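Local coordinates for protein NAD(P)H-flavin oxidoreductase (Staphylococcus epidermidis ATCC 12228, PDB 3GBH) that probably uses bound flavin mononucleotide to carry out NAD(P)H-dependent reduction, as expected of a member of the nitroreductase family, at residues Tyr28-Glu34 / Ala156-Asp160; Ser82-Leu86 / Leu187-Lys193. All coordinates share one frame; numbering follows the deposited sequence.

Contact 1: Tyr28-Glu34 / Ala156-Asp160; sequences YKIPREE and AHGYD
Ile30 and Tyr159 make the close-packed half of this contact, an aliphatic branch laid on an aromatic face. The CD1 methyl of Ile30 stands 4.0 Å from the centroid of the Tyr159 ring, almost exactly on the ring normal, a CH-pi contact. On the opposite face lies the carbonyl O of His157, two residues back in the chain, offset toward the rim. The Tyr28 ring meets Tyr159 rim to rim, neither over the other's face, with the planes 47° apart. With CG swung anti to the backbone N (chi1 -178°), Tyr28 extends toward Tyr159 and its CE1 comes to 3.4 Å from Tyr159 CE1. The two hydroxyls also meet here, but the position of Tyr28 OH is doubtful.

Both segments sit at helix ends. Pro31 is the N-cap of helix 32-42, while Gly158, with positive phi, closes helix 132-156 in a Schellman motif and turns the chain toward strand 160-164. In the first turn of its helix, Glu34 bends at chi2 (102°) to bring OE2 within 3.0 Å of His157 ND1. OE2 lies in the imidazole plane, at the ring edge, yet the N-H reaches it from above the carboxylate plane; the other oxygen, OE1, forms a salt bridge with Arg7.

Packing is looser on the polar side. There a water donates to Glu34 OE2 and to His157 O and adds a weak link to Tyr159 OH.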
ATOM      1  N   TYR B  28      -5.415  41.156  -8.903  1.00 26.12           N
ATOM      2  CA  TYR B  28      -6.187  39.995  -9.277  1.00 25.99           C
ATOM      3  C   TYR B  28      -7.409  39.916  -8.377  1.00 26.24           C
ATOM      4  O   TYR B  28      -7.275  39.929  -7.150  1.00 27.24           O
ATOM      5  CB  TYR B  28      -5.358  38.718  -9.118  1.00 26.93           C
ATOM      6  CG  TYR B  28      -6.151  37.551  -9.549  1.00 26.91           C
ATOM      7  CD1 TYR B  28      -6.946  36.877  -8.651  1.00 27.94           C
ATOM      8  CD2 TYR B  28      -6.181  37.169 -10.879  1.00 29.40           C
ATOM      9  CE1 TYR B  28      -7.745  35.838  -9.055  1.00 29.48           C
ATOM     10  CE2 TYR B  28      -6.972  36.110 -11.299  1.00 30.58           C
ATOM     11  CZ  TYR B  28      -7.759  35.451 -10.374  1.00 28.99           C
ATOM     12  OH  TYR B  28      -8.573  34.397 -10.729  1.00 31.38           O
ATOM     13  N   LYS B  29      -8.594  39.820  -8.979  1.00 24.25           N
ATOM     14  CA  LYS B  29      -9.811  39.617  -8.221  1.00 24.57           C
ATOM     15  C   LYS B  29     -10.504  38.327  -8.683  1.00 24.96           C
ATOM     16  O   LYS B  29     -10.553  38.010  -9.883  1.00 25.41           O
ATOM     17  CB  LYS B  29     -10.742  40.822  -8.336  1.00 25.75           C
ATOM     18  CG  LYS B  29     -10.141  42.173  -7.868  1.00 26.89           C
ATOM     19  CD  LYS B  29      -9.728  42.205  -6.376  1.00 26.99           C
ATOM     20  CE  LYS B  29      -8.842  43.429  -6.046  1.00 26.57           C
ATOM     21  NZ  LYS B  29      -8.244  43.351  -4.680  1.00 22.11           N
ATOM     22  N   ILE B  30     -11.005  37.580  -7.717  1.00 24.45           N
ATOM     23  CA  ILE B  30     -11.631  36.282  -7.945  1.00 23.57           C
ATOM     24  C   ILE B  30     -13.052  36.477  -8.455  1.00 23.96           C
ATOM     25  O   ILE B  30     -13.843  37.135  -7.807  1.00 24.53           O
ATOM     26  CB  ILE B  30     -11.635  35.462  -6.655  1.00 24.64           C
ATOM     27  CG1 ILE B  30     -10.180  35.169  -6.218  1.00 25.26           C
ATOM     28  CG2 ILE B  30     -12.409  34.163  -6.844  1.00 21.96           C
ATOM     29  CD1 ILE B  30     -10.066  34.521  -4.861  1.00 24.30           C
ATOM     30  N   PRO B  31     -13.395  35.893  -9.614  1.00 24.23           N
ATOM     31  CA  PRO B  31     -14.776  36.072 -10.093  1.00 24.80           C
ATOM     32  C   PRO B  31     -15.790  35.474  -9.128  1.00 23.80           C
ATOM     33  O   PRO B  31     -15.476  34.504  -8.450  1.00 23.67           O
ATOM     34  CB  PRO B  31     -14.787  35.329 -11.444  1.00 25.80           C
ATOM     35  CG  PRO B  31     -13.338  35.100 -11.792  1.00 25.80           C
ATOM     36  CD  PRO B  31     -12.603  35.030 -10.504  1.00 23.63           C
ATOM     37  N   ARG B  32     -16.993  36.039  -9.043  1.00 24.76           N
ATOM     38  CA  ARG B  32     -17.997  35.490  -8.096  1.00 26.89           C
ATOM     39  C   ARG B  32     -18.350  34.039  -8.296  1.00 25.34           C
ATOM     40  O   ARG B  32     -18.496  33.334  -7.323  1.00 23.57           O
ATOM     41  CB  ARG B  32     -19.284  36.303  -8.045  1.00 28.32           C
ATOM     42  CG  ARG B  32     -19.098  37.485  -7.153  1.00 37.68           C
ATOM     43  CD  ARG B  32     -20.369  38.140  -6.670  1.00 43.38           C
ATOM     44  NE  ARG B  32     -20.063  39.435  -6.059  1.00 43.01           N
ATOM     45  CZ  ARG B  32     -20.977  40.229  -5.529  1.00 44.37           C
ATOM     46  NH1 ARG B  32     -22.262  39.891  -5.561  1.00 45.45           N
ATOM     47  NH2 ARG B  32     -20.604  41.377  -4.988  1.00 47.85           N
ATOM     48  N   GLU B  33     -18.442  33.605  -9.549  1.00 27.06           N
ATOM     49  CA  GLU B  33     -18.793  32.214  -9.893  1.00 28.30           C
ATOM     50  C   GLU B  33     -17.796  31.292  -9.228  1.00 27.02           C
ATOM     51  O   GLU B  33     -18.145  30.278  -8.641  1.00 27.20           O
ATOM     52  CB  GLU B  33     -18.810  32.016 -11.439  1.00 28.51           C
ATOM     53  CG  GLU B  33     -19.545  30.742 -11.966  1.00 31.75           C
ATOM     54  CD  GLU B  33     -19.539  30.610 -13.534  1.00 33.44           C
ATOM     55  OE1 GLU B  33     -19.305  31.634 -14.241  1.00 39.82           O
ATOM     56  OE2 GLU B  33     -19.790  29.480 -14.054  1.00 43.32           O
ATOM     57  N   GLU B  34     -16.535  31.687  -9.269  1.00 25.96           N
ATOM     58  CA  GLU B  34     -15.490  30.898  -8.704  1.00 26.66           C
ATOM     59  C   GLU B  34     -15.499  30.915  -7.164  1.00 26.36           C
ATOM     60  O   GLU B  34     -15.394  29.864  -6.540  1.00 24.43           O
ATOM     61  CB  GLU B  34     -14.174  31.412  -9.240  1.00 28.30           C
ATOM     62  CG  GLU B  34     -13.060  30.559  -8.867  1.00 33.06           C
ATOM     63  CD  GLU B  34     -12.578  29.659  -9.947  1.00 33.17           C
ATOM     64  OE1 GLU B  34     -13.361  29.219 -10.822  1.00 36.68           O
ATOM     65  OE2 GLU B  34     -11.383  29.369  -9.893  1.00 31.39           O
ATOM     66  N   ALA B 156      -7.057  23.995  -4.696  1.00 22.06           N
ATOM     67  CA  ALA B 156      -7.368  23.167  -5.870  1.00 20.65           C
ATOM     68  C   ALA B 156      -7.732  24.023  -7.075  1.00 21.34           C
ATOM     69  O   ALA B 156      -7.523  23.630  -8.255  1.00 21.54           O
ATOM     70  CB  ALA B 156      -8.497  22.174  -5.530  1.00 22.20           C
ATOM     71  N   HIS B 157      -8.281  25.200  -6.802  1.00 22.25           N
ATOM     72  CA  HIS B 157      -8.618  26.183  -7.848  1.00 22.04           C
ATOM     73  C   HIS B 157      -7.447  27.036  -8.275  1.00 21.78           C
ATOM     74  O   HIS B 157      -7.581  27.853  -9.189  1.00 22.81           O
ATOM     75  CB  HIS B 157      -9.737  27.111  -7.370  1.00 23.02           C
ATOM     76  CG  HIS B 157     -11.089  26.495  -7.426  1.00 22.05           C
ATOM     77  ND1 HIS B 157     -12.090  26.980  -8.244  1.00 25.53           N
ATOM     78  CD2 HIS B 157     -11.621  25.458  -6.739  1.00 21.17           C
ATOM     79  CE1 HIS B 157     -13.179  26.250  -8.069  1.00 25.74           C
ATOM     80  NE2 HIS B 157     -12.921  25.323  -7.160  1.00 26.44           N
ATOM     81  N   GLY B 158      -6.309  26.871  -7.628  1.00 21.42           N
ATOM     82  CA  GLY B 158      -5.084  27.575  -8.048  1.00 22.20           C
ATOM     83  C   GLY B 158      -4.810  28.811  -7.178  1.00 22.17           C
ATOM     84  O   GLY B 158      -3.852  29.539  -7.408  1.00 21.92           O
ATOM     85  N   TYR B 159      -5.643  29.018  -6.170  1.00 21.97           N
ATOM     86  CA  TYR B 159      -5.508  30.165  -5.253  1.00 23.09           C
ATOM     87  C   TYR B 159      -4.693  29.768  -4.028  1.00 24.48           C
ATOM     88  O   TYR B 159      -4.374  28.586  -3.840  1.00 27.38           O
ATOM     89  CB  TYR B 159      -6.893  30.689  -4.836  1.00 23.36           C
ATOM     90  CG  TYR B 159      -7.679  31.171  -6.010  1.00 21.72           C
ATOM     91  CD1 TYR B 159      -7.160  32.142  -6.843  1.00 25.24           C
ATOM     92  CD2 TYR B 159      -8.925  30.647  -6.314  1.00 27.37           C
ATOM     93  CE1 TYR B 159      -7.848  32.580  -7.944  1.00 28.09           C
ATOM     94  CE2 TYR B 159      -9.638  31.088  -7.425  1.00 25.04           C
ATOM     95  CZ  TYR B 159      -9.095  32.067  -8.237  1.00 26.67           C
ATOM     96  OH  TYR B 159      -9.759  32.542  -9.375  1.00 28.27           O
ATOM     97  N   ASP B 160      -4.315  30.757  -3.231  1.00 22.95           N
ATOM     98  CA  ASP B 160      -3.678  30.523  -1.958  1.00 22.14           C
ATOM     99  C   ASP B 160      -4.392  31.282  -0.877  1.00 22.09           C
ATOM    100  O   ASP B 160      -5.155  32.207  -1.159  1.00 23.33           O
ATOM    101  CB  ASP B 160      -2.215  30.900  -2.024  1.00 22.70           C
ATOM    102  CG  ASP B 160      -1.388  29.833  -2.740  1.00 25.73           C
ATOM    103  OD1 ASP B 160      -1.137  28.771  -2.109  1.00 23.96           O
ATOM    104  OD2 ASP B 160      -1.025  30.035  -3.926  1.00 23.49           O
TER
HETATM  105  O   HOH W   1      -9.151  29.761 -10.960  1.00 41.49           O

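Contact 2: Ser82-Leu86 / Leu187-Lys193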
ATOM      1  N   SER B  82      -4.979  40.943  -0.691  1.00 21.67           N
ATOM      2  CA  SER B  82      -5.879  39.822  -0.936  1.00 22.49           C
ATOM      3  C   SER B  82      -7.025  40.134  -1.905  1.00 22.20           C
ATOM      4  O   SER B  82      -7.532  41.284  -1.979  1.00 22.18           O
ATOM      5  CB  SER B  82      -6.480  39.323   0.389  1.00 22.40           C
ATOM      6  OG  SER B  82      -7.317  40.295   0.984  1.00 23.89           O
ATOM      7  N   SER B  83      -7.453  39.113  -2.635  1.00 21.16           N
ATOM      8  CA  SER B  83      -8.658  39.257  -3.447  1.00 21.66           C
ATOM      9  C   SER B  83      -9.863  39.465  -2.530  1.00 22.33           C
ATOM     10  O   SER B  83     -10.776  40.201  -2.863  1.00 20.20           O
ATOM     11  CB  SER B  83      -8.860  38.035  -4.330  1.00 23.21           C
ATOM     12  OG  SER B  83      -7.851  37.986  -5.324  1.00 24.64           O
ATOM     13  N   ALA B  84      -9.851  38.775  -1.384  1.00 20.30           N
ATOM     14  CA  ALA B  84     -10.875  38.949  -0.379  1.00 21.08           C
ATOM     15  C   ALA B  84     -10.285  38.555   0.964  1.00 21.29           C
ATOM     16  O   ALA B  84      -9.408  37.670   1.024  1.00 20.36           O
ATOM     17  CB  ALA B  84     -12.125  38.048  -0.709  1.00 21.37           C
HETATM   18  N   MSE B  85     -10.775  39.193   2.030  1.00 22.44           N
HETATM   19  CA  MSE B  85     -10.565  38.697   3.392  1.00 22.10           C
HETATM   20  C   MSE B  85     -11.862  38.057   3.867  1.00 22.83           C
HETATM   21  O   MSE B  85     -12.865  38.745   4.089  1.00 23.23           O
HETATM   22  CB  MSE B  85     -10.181  39.833   4.325  1.00 23.71           C
HETATM   23  CG  MSE B  85      -9.939  39.396   5.772  1.00 24.36           C
HETATM   24 SE   MSE B  85      -8.413  38.203   5.986  0.75 21.21          SE
HETATM   25  CE  MSE B  85      -7.025  39.539   5.875  1.00 21.14           C
ATOM     26  N   LEU B  86     -11.835  36.744   4.025  1.00 22.58           N
ATOM     27  CA  LEU B  86     -12.982  35.997   4.503  1.00 23.48           C
ATOM     28  C   LEU B  86     -12.956  36.081   6.018  1.00 25.09           C
ATOM     29  O   LEU B  86     -11.933  35.794   6.608  1.00 26.01           O
ATOM     30  CB  LEU B  86     -12.901  34.541   4.057  1.00 23.79           C
ATOM     31  CG  LEU B  86     -12.626  34.270   2.573  1.00 26.51           C
ATOM     32  CD1 LEU B  86     -12.711  32.779   2.265  1.00 30.29           C
ATOM     33  CD2 LEU B  86     -13.579  35.046   1.691  1.00 23.63           C
ATOM     34  N   LEU B 187     -12.390  32.664  12.796  1.00 23.37           N
ATOM     35  CA  LEU B 187     -11.111  32.990  12.193  1.00 24.13           C
ATOM     36  C   LEU B 187     -11.339  33.699  10.887  1.00 24.63           C
ATOM     37  O   LEU B 187     -12.460  33.678  10.385  1.00 24.55           O
ATOM     38  CB  LEU B 187     -10.286  31.732  11.950  1.00 26.60           C
ATOM     39  CG  LEU B 187     -10.540  30.879  10.745  1.00 27.38           C
ATOM     40  CD1 LEU B 187      -9.325  29.885  10.509  1.00 28.70           C
ATOM     41  CD2 LEU B 187     -11.849  30.144  10.904  1.00 33.34           C
ATOM     42  N   ALA B 188     -10.286  34.346  10.381  1.00 22.90           N
ATOM     43  CA  ALA B 188     -10.317  34.989   9.071  1.00 23.96           C
ATOM     44  C   ALA B 188      -9.444  34.193   8.107  1.00 23.61           C
ATOM     45  O   ALA B 188      -8.575  33.435   8.549  1.00 23.45           O
ATOM     46  CB  ALA B 188      -9.842  36.404   9.168  1.00 22.23           C
ATOM     47  N   ILE B 189      -9.685  34.339   6.800  1.00 23.47           N
ATOM     48  CA  ILE B 189      -8.876  33.671   5.785  1.00 23.31           C
ATOM     49  C   ILE B 189      -8.623  34.629   4.634  1.00 22.68           C
ATOM     50  O   ILE B 189      -9.573  34.991   3.942  1.00 22.51           O
ATOM     51  CB  ILE B 189      -9.560  32.391   5.240  1.00 25.41           C
ATOM     52  CG1 ILE B 189      -9.999  31.441   6.373  1.00 25.85           C
ATOM     53  CG2 ILE B 189      -8.620  31.642   4.253  1.00 21.11           C
ATOM     54  CD1 ILE B 189     -10.665  30.161   5.888  1.00 25.67           C
ATOM     55  N   ALA B 190      -7.370  35.070   4.442  1.00 20.24           N
ATOM     56  CA  ALA B 190      -7.033  35.861   3.259  1.00 21.83           C
ATOM     57  C   ALA B 190      -7.006  34.906   2.085  1.00 22.04           C
ATOM     58  O   ALA B 190      -6.471  33.813   2.208  1.00 21.11           O
ATOM     59  CB  ALA B 190      -5.626  36.579   3.394  1.00 21.05           C
ATOM     60  N   ILE B 191      -7.540  35.330   0.942  1.00 22.51           N
ATOM     61  CA  ILE B 191      -7.534  34.481  -0.246  1.00 21.85           C
ATOM     62  C   ILE B 191      -7.199  35.339  -1.464  1.00 22.32           C
ATOM     63  O   ILE B 191      -7.597  36.493  -1.551  1.00 20.05           O
ATOM     64  CB  ILE B 191      -8.891  33.741  -0.404  1.00 23.11           C
ATOM     65  CG1 ILE B 191      -8.860  32.762  -1.593  1.00 23.76           C
ATOM     66  CG2 ILE B 191     -10.065  34.738  -0.563  1.00 20.42           C
ATOM     67  CD1 ILE B 191     -10.118  31.873  -1.658  1.00 22.35           C
ATOM     68  N   GLY B 192      -6.413  34.779  -2.367  1.00 20.96           N
ATOM     69  CA  GLY B 192      -6.057  35.470  -3.584  1.00 21.34           C
ATOM     70  C   GLY B 192      -5.083  34.644  -4.372  1.00 20.85           C
ATOM     71  O   GLY B 192      -4.840  33.466  -4.049  1.00 19.46           O
ATOM     72  N   LYS B 193      -4.515  35.276  -5.382  1.00 21.99           N
ATOM     73  CA  LYS B 193      -3.466  34.696  -6.200  1.00 24.13           C
ATOM     74  C   LYS B 193      -2.134  35.099  -5.601  1.00 23.87           C
ATOM     75  O   LYS B 193      -1.898  36.284  -5.365  1.00 23.58           O
ATOM     76  CB  LYS B 193      -3.582  35.227  -7.630  1.00 24.76           C
ATOM     77  CG  LYS B 193      -2.561  34.688  -8.592  1.00 27.70           C
ATOM     78  CD  LYS B 193      -2.904  35.110 -10.023  1.00 28.61           C
ATOM     79  CE  LYS B 193      -1.877  34.609 -11.057  1.00 34.13           C
ATOM     80  NZ  LYS B 193      -0.518  35.161 -10.798  1.00 37.87           N
TER
HETATM   81  O   HOH W   2      -4.824  38.088  -5.423  1.00 19.87           O
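With chi1 of -50°, Leu86 sets CG beside its backbone N, while Ile191, at -176°, holds CG1 anti to its own N and leaves CG2 between N and the carbonyl carbon. That CG2 methyl therefore leans over the partner strand, 4.1 Å from Leu86 CG and 3.9 Å from Ala84 CB. Leu86 also meets Ile189 directly opposite it, CB to CB. Together these groups line part of the sheet face covered by helix 132-156, whose Leu150 and Ala154 touch Leu86 and Ile191.

Met85, a selenomethionine, points to the other face. Its chain folds back at chi2 and chi3, bringing SE to 3.9 Å from Ala188 CB and laying CE alongside Ala190 CB; Phe72 and Leu79 pack against it as well.

Two hydrogen-bonded antiparallel pairs bind the backbones. Leu86 and Ile189 exchange both bonds, that from Ile189 N to Leu86 O being 2.7 Å. Ala84 and Ile191 do likewise, with Ile191 N meeting Ala84 O almost head-on along its C=O bond. One residue earlier the register slips: Ser83 N makes a weak 2.8 Å bond to Ile191 O, the oxygen that Ala84 N already uses at 3.2 Å. Nearby, a water joins Ser83 OG to Lys193 N, while Tyr28 O accepts from that hydroxyl. Two residues facing one make a classic beta bulge, here where strand 84-91 begins beside the end of strand 183-192, the two central strands of the antiparallel sheet of the FMN-binding nitroreductase fold.

The four segments alternate along the chain, in the order 28-34, 82-86, 156-160 and 187-193, and the centres of the two contacts lie about 10 Å apart. Contact 2 joins the central strands 84-91 and 183-192; contact 1 lies beside the sheet, where the beginning of helix 32-42 meets the turn between helix 132-156 and strand 160-164. They touch directly. Tyr28 O is 2.7 Å from Ser83 OG, a probable hydrogen bond, and Asp160 N is 2.9 Å from Gly192 O, where strand 160-164 joins the sheet next to 183-192. Sequence-distant parts of the nitroreductase domain thus converge, with Leu187, at the far end of contact 2, close to bound FMN.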